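Local structure of thioredoxin (Bacillus cereus, 3ZIT) at residues 5-10 and 38-43; 17-22 and 29-34. The protein probably transfers electrons as a small glutaredoxin-like member of the thioredoxin superfamily, cycling a CxxC cysteine pair between dithiol and disulfide. The protein carries 1 engineered substitution. All blocks are in the same frame, centred on the assembly; numbering follows the deposited sequence.

Interaction 1 of 2, residues 5-10 and 38-43; sequences EVYAQP and AAARNR. Engineered in segment 5-10: A8 (natural residue Thr).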
loop_
_atom_site.group_PDB
_atom_site.type_symbol
_atom_site.label_atom_id
_atom_site.label_comp_id
_atom_site.label_asym_id
_atom_site.label_seq_id
_atom_site.Cartn_x
_atom_site.Cartn_y
_atom_site.Cartn_z
ATOM N N GLU B 5 5.828 -3.799 15.419
ATOM C CA GLU B 5 4.529 -4.381 15.697
ATOM C C GLU B 5 3.509 -3.810 14.754
ATOM O O GLU B 5 3.442 -2.578 14.612
ATOM C CB GLU B 5 4.049 -4.141 17.121
ATOM C CG GLU B 5 4.972 -4.724 18.180
ATOM C CD GLU B 5 4.448 -4.415 19.624
ATOM O OE1 GLU B 5 3.614 -3.520 19.818
ATOM O OE2 GLU B 5 5.026 -4.881 20.587
ATOM N N VAL B 6 2.685 -4.638 14.167
ATOM C CA VAL B 6 1.576 -4.220 13.304
ATOM C C VAL B 6 0.277 -4.621 13.941
ATOM O O VAL B 6 0.052 -5.804 14.179
ATOM C CB VAL B 6 1.725 -4.837 11.912
ATOM C CG1 VAL B 6 0.538 -4.458 11.044
ATOM C CG2 VAL B 6 3.032 -4.436 11.293
ATOM N N TYR B 7 -0.593 -3.654 14.194
ATOM C CA TYR B 7 -1.929 -3.890 14.714
ATOM C C TYR B 7 -2.933 -3.783 13.571
ATOM O O TYR B 7 -2.991 -2.745 12.884
ATOM C CB TYR B 7 -2.270 -2.894 15.833
ATOM C CG TYR B 7 -1.378 -3.118 17.055
ATOM C CD1 TYR B 7 -0.108 -2.629 17.118
ATOM C CD2 TYR B 7 -1.814 -3.956 18.067
ATOM C CE1 TYR B 7 0.771 -2.983 18.132
ATOM C CE2 TYR B 7 -0.961 -4.322 19.102
ATOM C CZ TYR B 7 0.309 -3.868 19.132
ATOM O OH TYR B 7 1.153 -4.276 20.155
ATOM N N ALA B 8 -3.710 -4.857 13.393
ATOM C CA ALA B 8 -4.606 -4.967 12.266
ATOM C C ALA B 8 -5.926 -5.599 12.728
ATOM O O ALA B 8 -6.059 -5.967 13.890
ATOM C CB ALA B 8 -3.995 -5.838 11.156
ATOM N N GLN B 9 -6.855 -5.725 11.826
ATOM C CA GLN B 9 -8.116 -6.433 12.078
ATOM C C GLN B 9 -8.634 -6.890 10.715
ATOM O O GLN B 9 -8.166 -6.408 9.666
ATOM C CB GLN B 9 -9.091 -5.678 12.887
ATOM C CG GLN B 9 -9.599 -4.465 12.144
ATOM C CD GLN B 9 -10.727 -3.673 12.946
ATOM O OE1 GLN B 9 -10.872 -3.683 14.136
ATOM N NE2 GLN B 9 -11.491 -2.933 12.205
ATOM N N PRO B 10 -9.637 -7.779 10.727
ATOM C CA PRO B 10 -10.266 -8.220 9.465
ATOM C C PRO B 10 -11.054 -7.047 8.820
ATOM O O PRO B 10 -11.408 -6.020 9.475
ATOM C CB PRO B 10 -11.318 -9.244 9.910
ATOM C CG PRO B 10 -10.825 -9.694 11.216
ATOM C CD PRO B 10 -10.175 -8.525 11.873
ATOM N N ALA B 38 -7.691 -9.632 22.584
ATOM C CA ALA B 38 -8.097 -8.552 23.465
ATOM C C ALA B 38 -6.898 -7.858 24.099
ATOM O O ALA B 38 -6.952 -6.653 24.326
ATOM C CB ALA B 38 -9.019 -9.115 24.518
ATOM N N ALA B 39 -5.792 -8.565 24.381
ATOM C CA ALA B 39 -4.615 -7.913 24.936
ATOM C C ALA B 39 -4.006 -6.926 23.965
ATOM O O ALA B 39 -3.617 -5.800 24.291
ATOM C CB ALA B 39 -3.539 -8.933 25.349
ATOM N N ALA B 40 -3.910 -7.344 22.682
ATOM C CA ALA B 40 -3.423 -6.491 21.615
ATOM C C ALA B 40 -4.334 -5.243 21.444
ATOM O O ALA B 40 -3.821 -4.126 21.298
ATOM C CB ALA B 40 -3.357 -7.262 20.312
ATOM N N ARG B 41 -5.637 -5.456 21.515
ATOM C CA ARG B 41 -6.572 -4.334 21.429
ATOM C C ARG B 41 -6.310 -3.329 22.528
ATOM O O ARG B 41 -6.342 -2.102 22.327
ATOM C CB ARG B 41 -7.993 -4.870 21.452
ATOM C CG ARG B 41 -9.018 -3.784 21.383
ATOM C CD ARG B 41 -10.369 -4.392 21.569
ATOM N NE ARG B 41 -11.455 -3.604 21.062
ATOM C CZ ARG B 41 -11.901 -3.573 19.807
ATOM N NH1 ARG B 41 -11.353 -4.308 18.808
ATOM N NH2 ARG B 41 -12.917 -2.773 19.544
ATOM N N ASN B 42 -6.071 -3.845 23.752
ATOM C CA ASN B 42 -5.813 -2.946 24.872
ATOM C C ASN B 42 -4.493 -2.226 24.708
ATOM O O ASN B 42 -4.430 -1.048 25.069
ATOM C CB ASN B 42 -5.861 -3.785 26.156
ATOM C CG ASN B 42 -7.286 -4.089 26.568
ATOM O OD1 ASN B 42 -8.209 -3.427 26.122
ATOM N ND2 ASN B 42 -7.460 -5.087 27.419
ATOM N N ARG B 43 -3.462 -2.876 24.165
ATOM C CA ARG B 43 -2.261 -2.130 23.910
ATOM C C ARG B 43 -2.460 -0.988 22.871
ATOM O O ARG B 43 -1.989 0.120 23.089
ATOM C CB ARG B 43 -1.097 -3.011 23.397
ATOM C CG ARG B 43 -0.673 -4.040 24.441
ATOM C CD ARG B 43 0.651 -4.670 24.066
ATOM N NE ARG B 43 0.606 -5.431 22.775
ATOM C CZ ARG B 43 0.123 -6.656 22.623
ATOM N NH1 ARG B 43 -0.346 -7.408 23.628
ATOM N NH2 ARG B 43 0.151 -7.206 21.421
#
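Y7 brings the CE2 corner of its ring up to A40, with CE2 3.6 Å from A40 O and 4.0 Å from A40 CB, and carries its hydroxyl on to R43. This joins strand 4-8, an inner strand of the thioredoxin fold's sheet, to helix 38-47, which packs on that sheet. The tyrosine CG stands beside the backbone N and anti to the carbonyl carbon (chi1 -66°), which sends the ring off the strand toward the helix, its hydroxyl reaching R43, one helical turn beyond A40. The guanidinium meets Y7 OH edge-on: R43 NE donates at 2.9 Å along a fairly straight path (162°), with the oxygen almost in the guanidinium plane. A second bond, R43 NH2 to the same oxygen, is weak at 3.3 Å and more bent. Ring and guanidinium planes stand 61° apart, so the two groups do not stack; a bend at chi3 of R43 brings the guanidinium back over its own helix, where A40 CA lies 3.5 Å above one of its faces.

Y7 OH is thereby acceptor and donor at once. Having taken the arginine hydrogens, it gives its own to E5, two residues earlier on the same strand. The opposite charges of R43 and E5, close but not touching, would be expected to favour each other's charged state. F32 of the neighbouring strand lies beside both partners, its ring meeting that of Y7 and forming a cation-pi contact with R43. E5 OE2 is bound by the backbone N of K2. The short link Y7 OH to E5 OE1, 2.6 Å long, strikes the carboxylate from well above its plane.

Interaction 2 of 2, residues 17-22 and 29-34; sequences IVKEFL and YEEFDV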
loop_
_atom_site.group_PDB
_atom_site.type_symbol
_atom_site.label_atom_id
_atom_site.label_comp_id
_atom_site.label_asym_id
_atom_site.label_seq_id
_atom_site.Cartn_x
_atom_site.Cartn_y
_atom_site.Cartn_z
ATOM N N ILE B 17 -2.922 -3.376 2.871
ATOM C CA ILE B 17 -1.968 -2.588 2.110
ATOM C C ILE B 17 -0.695 -2.384 2.904
ATOM O O ILE B 17 0.404 -2.565 2.399
ATOM C CB ILE B 17 -2.570 -1.299 1.591
ATOM C CG1 ILE B 17 -3.747 -1.621 0.679
ATOM C CG2 ILE B 17 -1.471 -0.371 1.040
ATOM C CD1 ILE B 17 -4.644 -0.444 0.481
ATOM N N VAL B 18 -0.811 -2.019 4.175
ATOM C CA VAL B 18 0.376 -1.844 4.995
ATOM C C VAL B 18 1.155 -3.121 5.131
ATOM O O VAL B 18 2.371 -3.142 4.957
ATOM C CB VAL B 18 -0.028 -1.247 6.380
ATOM C CG1 VAL B 18 1.151 -1.395 7.394
ATOM C CG2 VAL B 18 -0.366 0.202 6.182
ATOM N N LYS B 19 0.476 -4.241 5.450
ATOM C CA LYS B 19 1.210 -5.498 5.599
ATOM C C LYS B 19 1.891 -5.898 4.289
ATOM O O LYS B 19 3.036 -6.328 4.305
ATOM C CB LYS B 19 0.269 -6.589 6.065
ATOM C CG LYS B 19 -0.176 -6.512 7.495
ATOM C CD LYS B 19 -1.380 -7.468 7.782
ATOM C CE LYS B 19 -1.918 -7.783 9.088
ATOM N NZ LYS B 19 -2.767 -8.941 8.663
ATOM N N GLU B 20 1.207 -5.758 3.156
ATOM C CA GLU B 20 1.821 -6.116 1.892
ATOM C C GLU B 20 2.970 -5.244 1.543
ATOM O O GLU B 20 3.958 -5.715 0.951
ATOM C CB GLU B 20 0.760 -6.212 0.802
ATOM C CG GLU B 20 -0.267 -7.363 1.097
ATOM C CD GLU B 20 0.384 -8.780 1.116
ATOM O OE1 GLU B 20 1.205 -9.003 0.215
ATOM O OE2 GLU B 20 0.062 -9.669 1.989
ATOM N N PHE B 21 2.864 -3.940 1.841
ATOM C CA PHE B 21 3.980 -2.996 1.693
ATOM C C PHE B 21 5.211 -3.512 2.536
ATOM O O PHE B 21 6.324 -3.512 2.066
ATOM C CB PHE B 21 3.513 -1.626 2.078
ATOM C CG PHE B 21 4.631 -0.612 2.172
ATOM C CD1 PHE B 21 5.087 -0.026 0.958
ATOM C CD2 PHE B 21 5.215 -0.284 3.349
ATOM C CE1 PHE B 21 6.124 0.874 0.908
ATOM C CE2 PHE B 21 6.319 0.665 3.367
ATOM C CZ PHE B 21 6.677 1.215 2.095
ATOM N N LEU B 22 4.944 -3.805 3.783
ATOM C CA LEU B 22 6.023 -4.292 4.646
ATOM C C LEU B 22 6.604 -5.594 4.125
ATOM O O LEU B 22 7.839 -5.735 4.115
ATOM C CB LEU B 22 5.492 -4.485 6.071
ATOM C CG LEU B 22 5.123 -3.221 6.771
ATOM C CD1 LEU B 22 4.396 -3.603 8.120
ATOM C CD2 LEU B 22 6.213 -2.227 6.949
ATOM N N TYR B 29 8.458 -7.902 10.808
ATOM C CA TYR B 29 7.424 -7.448 11.747
ATOM C C TYR B 29 6.681 -8.607 12.415
ATOM O O TYR B 29 6.706 -9.747 11.909
ATOM C CB TYR B 29 6.381 -6.539 11.050
ATOM C CG TYR B 29 5.594 -7.174 9.999
ATOM C CD1 TYR B 29 6.025 -7.197 8.703
ATOM C CD2 TYR B 29 4.353 -7.782 10.267
ATOM C CE1 TYR B 29 5.250 -7.812 7.669
ATOM C CE2 TYR B 29 3.571 -8.360 9.288
ATOM C CZ TYR B 29 4.032 -8.382 7.980
ATOM O OH TYR B 29 3.248 -8.954 6.988
ATOM N N GLU B 30 6.023 -8.323 13.526
ATOM C CA GLU B 30 5.033 -9.206 14.191
ATOM C C GLU B 30 3.703 -8.530 14.112
ATOM O O GLU B 30 3.609 -7.313 14.340
ATOM C CB GLU B 30 5.426 -9.462 15.627
ATOM C CG GLU B 30 6.773 -10.163 15.747
ATOM C CD GLU B 30 6.931 -10.858 17.071
ATOM O OE1 GLU B 30 5.912 -11.062 17.823
ATOM O OE2 GLU B 30 8.061 -11.296 17.326
ATOM N N GLU B 31 2.649 -9.275 13.829
ATOM C CA GLU B 31 1.345 -8.714 13.720
ATOM C C GLU B 31 0.419 -9.175 14.787
ATOM O O GLU B 31 0.593 -10.284 15.405
ATOM C CB GLU B 31 0.683 -8.941 12.391
ATOM C CG GLU B 31 0.250 -10.377 12.186
ATOM C CD GLU B 31 -0.154 -10.484 10.808
ATOM O OE1 GLU B 31 -1.307 -10.041 10.461
ATOM O OE2 GLU B 31 0.669 -10.673 9.947
ATOM N N PHE B 32 -0.661 -8.421 15.060
ATOM C CA PHE B 32 -1.669 -8.718 16.003
ATOM C C PHE B 32 -3.010 -8.352 15.418
ATOM O O PHE B 32 -3.120 -7.344 14.735
ATOM C CB PHE B 32 -1.517 -7.960 17.300
ATOM C CG PHE B 32 -0.189 -8.168 17.906
ATOM C CD1 PHE B 32 0.039 -9.290 18.710
ATOM C CD2 PHE B 32 0.884 -7.354 17.620
ATOM C CE1 PHE B 32 1.314 -9.510 19.233
ATOM C CE2 PHE B 32 2.159 -7.551 18.137
ATOM C CZ PHE B 32 2.375 -8.683 18.924
ATOM N N ASP B 33 -4.041 -9.165 15.702
ATOM C CA ASP B 33 -5.436 -8.928 15.276
ATOM C C ASP B 33 -6.192 -8.446 16.471
ATOM O O ASP B 33 -6.393 -9.194 17.401
ATOM C CB ASP B 33 -5.970 -10.209 14.691
ATOM C CG ASP B 33 -7.408 -10.076 14.184
ATOM O OD1 ASP B 33 -8.198 -9.420 14.803
ATOM O OD2 ASP B 33 -7.705 -10.757 13.140
ATOM N N VAL B 34 -6.568 -7.162 16.466
ATOM C CA VAL B 34 -7.206 -6.560 17.619
ATOM C C VAL B 34 -8.632 -6.982 17.818
ATOM O O VAL B 34 -9.226 -6.638 18.818
ATOM C CB VAL B 34 -6.998 -5.031 17.637
ATOM C CG1 VAL B 34 -5.565 -4.657 17.651
ATOM C CG2 VAL B 34 -7.762 -4.322 16.506
#
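The Y29 ring has L22 of the helix over one face: L22 CD1 sits 4.3 Å from the ring centroid, 22° off the normal, a CH-pi contact displaced toward the rim. Along the CD1-CE1 side of the ring L22 CB packs at 3.7 Å from Y29 CE1, and at the far end the hydroxyl comes beside K19, Y29 OH lying 3.9 Å from K19 CB. Y29 CG is set between its backbone N and carbonyl carbon (chi1 64°), which swings the ring against the K19 and L22 side of helix 13-24 just before strand 30-33 begins. I4 and V6 of strand 4-8 also touch this ring, while V6 packs on L22 as well.

Two residues further along, E31 faces the helix and its extended chain crosses that of K19 at about a right angle. The two ends form a salt bridge between K19 NZ and E31 OE1, but its short modelled length is doubtful because the carboxylate oxygen is placed too close to the lysine chain. The apolar half of the contact is thus the deeper one, with L22 buried and the ion pair toward the surface, where E31 is exposed. Helix 13-24 here packs against the strand that follows it, the closing step of the right-handed beta-alpha-beta unit, strand 4-8, helix 13-24, strand 30-33, that opens the thioredoxin fold.

How the interactions relate
The chain between the two segments of interaction 1 contains all of interaction 2, and the centres lie 10 Å apart. Parallel strands 4-8 and 30-33 stitch them together: V6 N lies 2.8 Å from E30 O and V6 O 2.9 Å from F32 N, both probable hydrogen bonds. The two contacts place helices 13-24 and 38-47 on opposite faces of this strand pair. Side chains bridge them too, R43 NH2 packing 3.4 Å from F32 CE1 on one face and engineered A8 on K19 on the other. The C12-C15 disulfide, probably the redox site as in other thioredoxin-type CxxC proteins, sits at the N-terminal end of helix 13-24, C12 just ahead of it; A8 touches C15, whereas the Y7 and K19 side chains stop short of the pair.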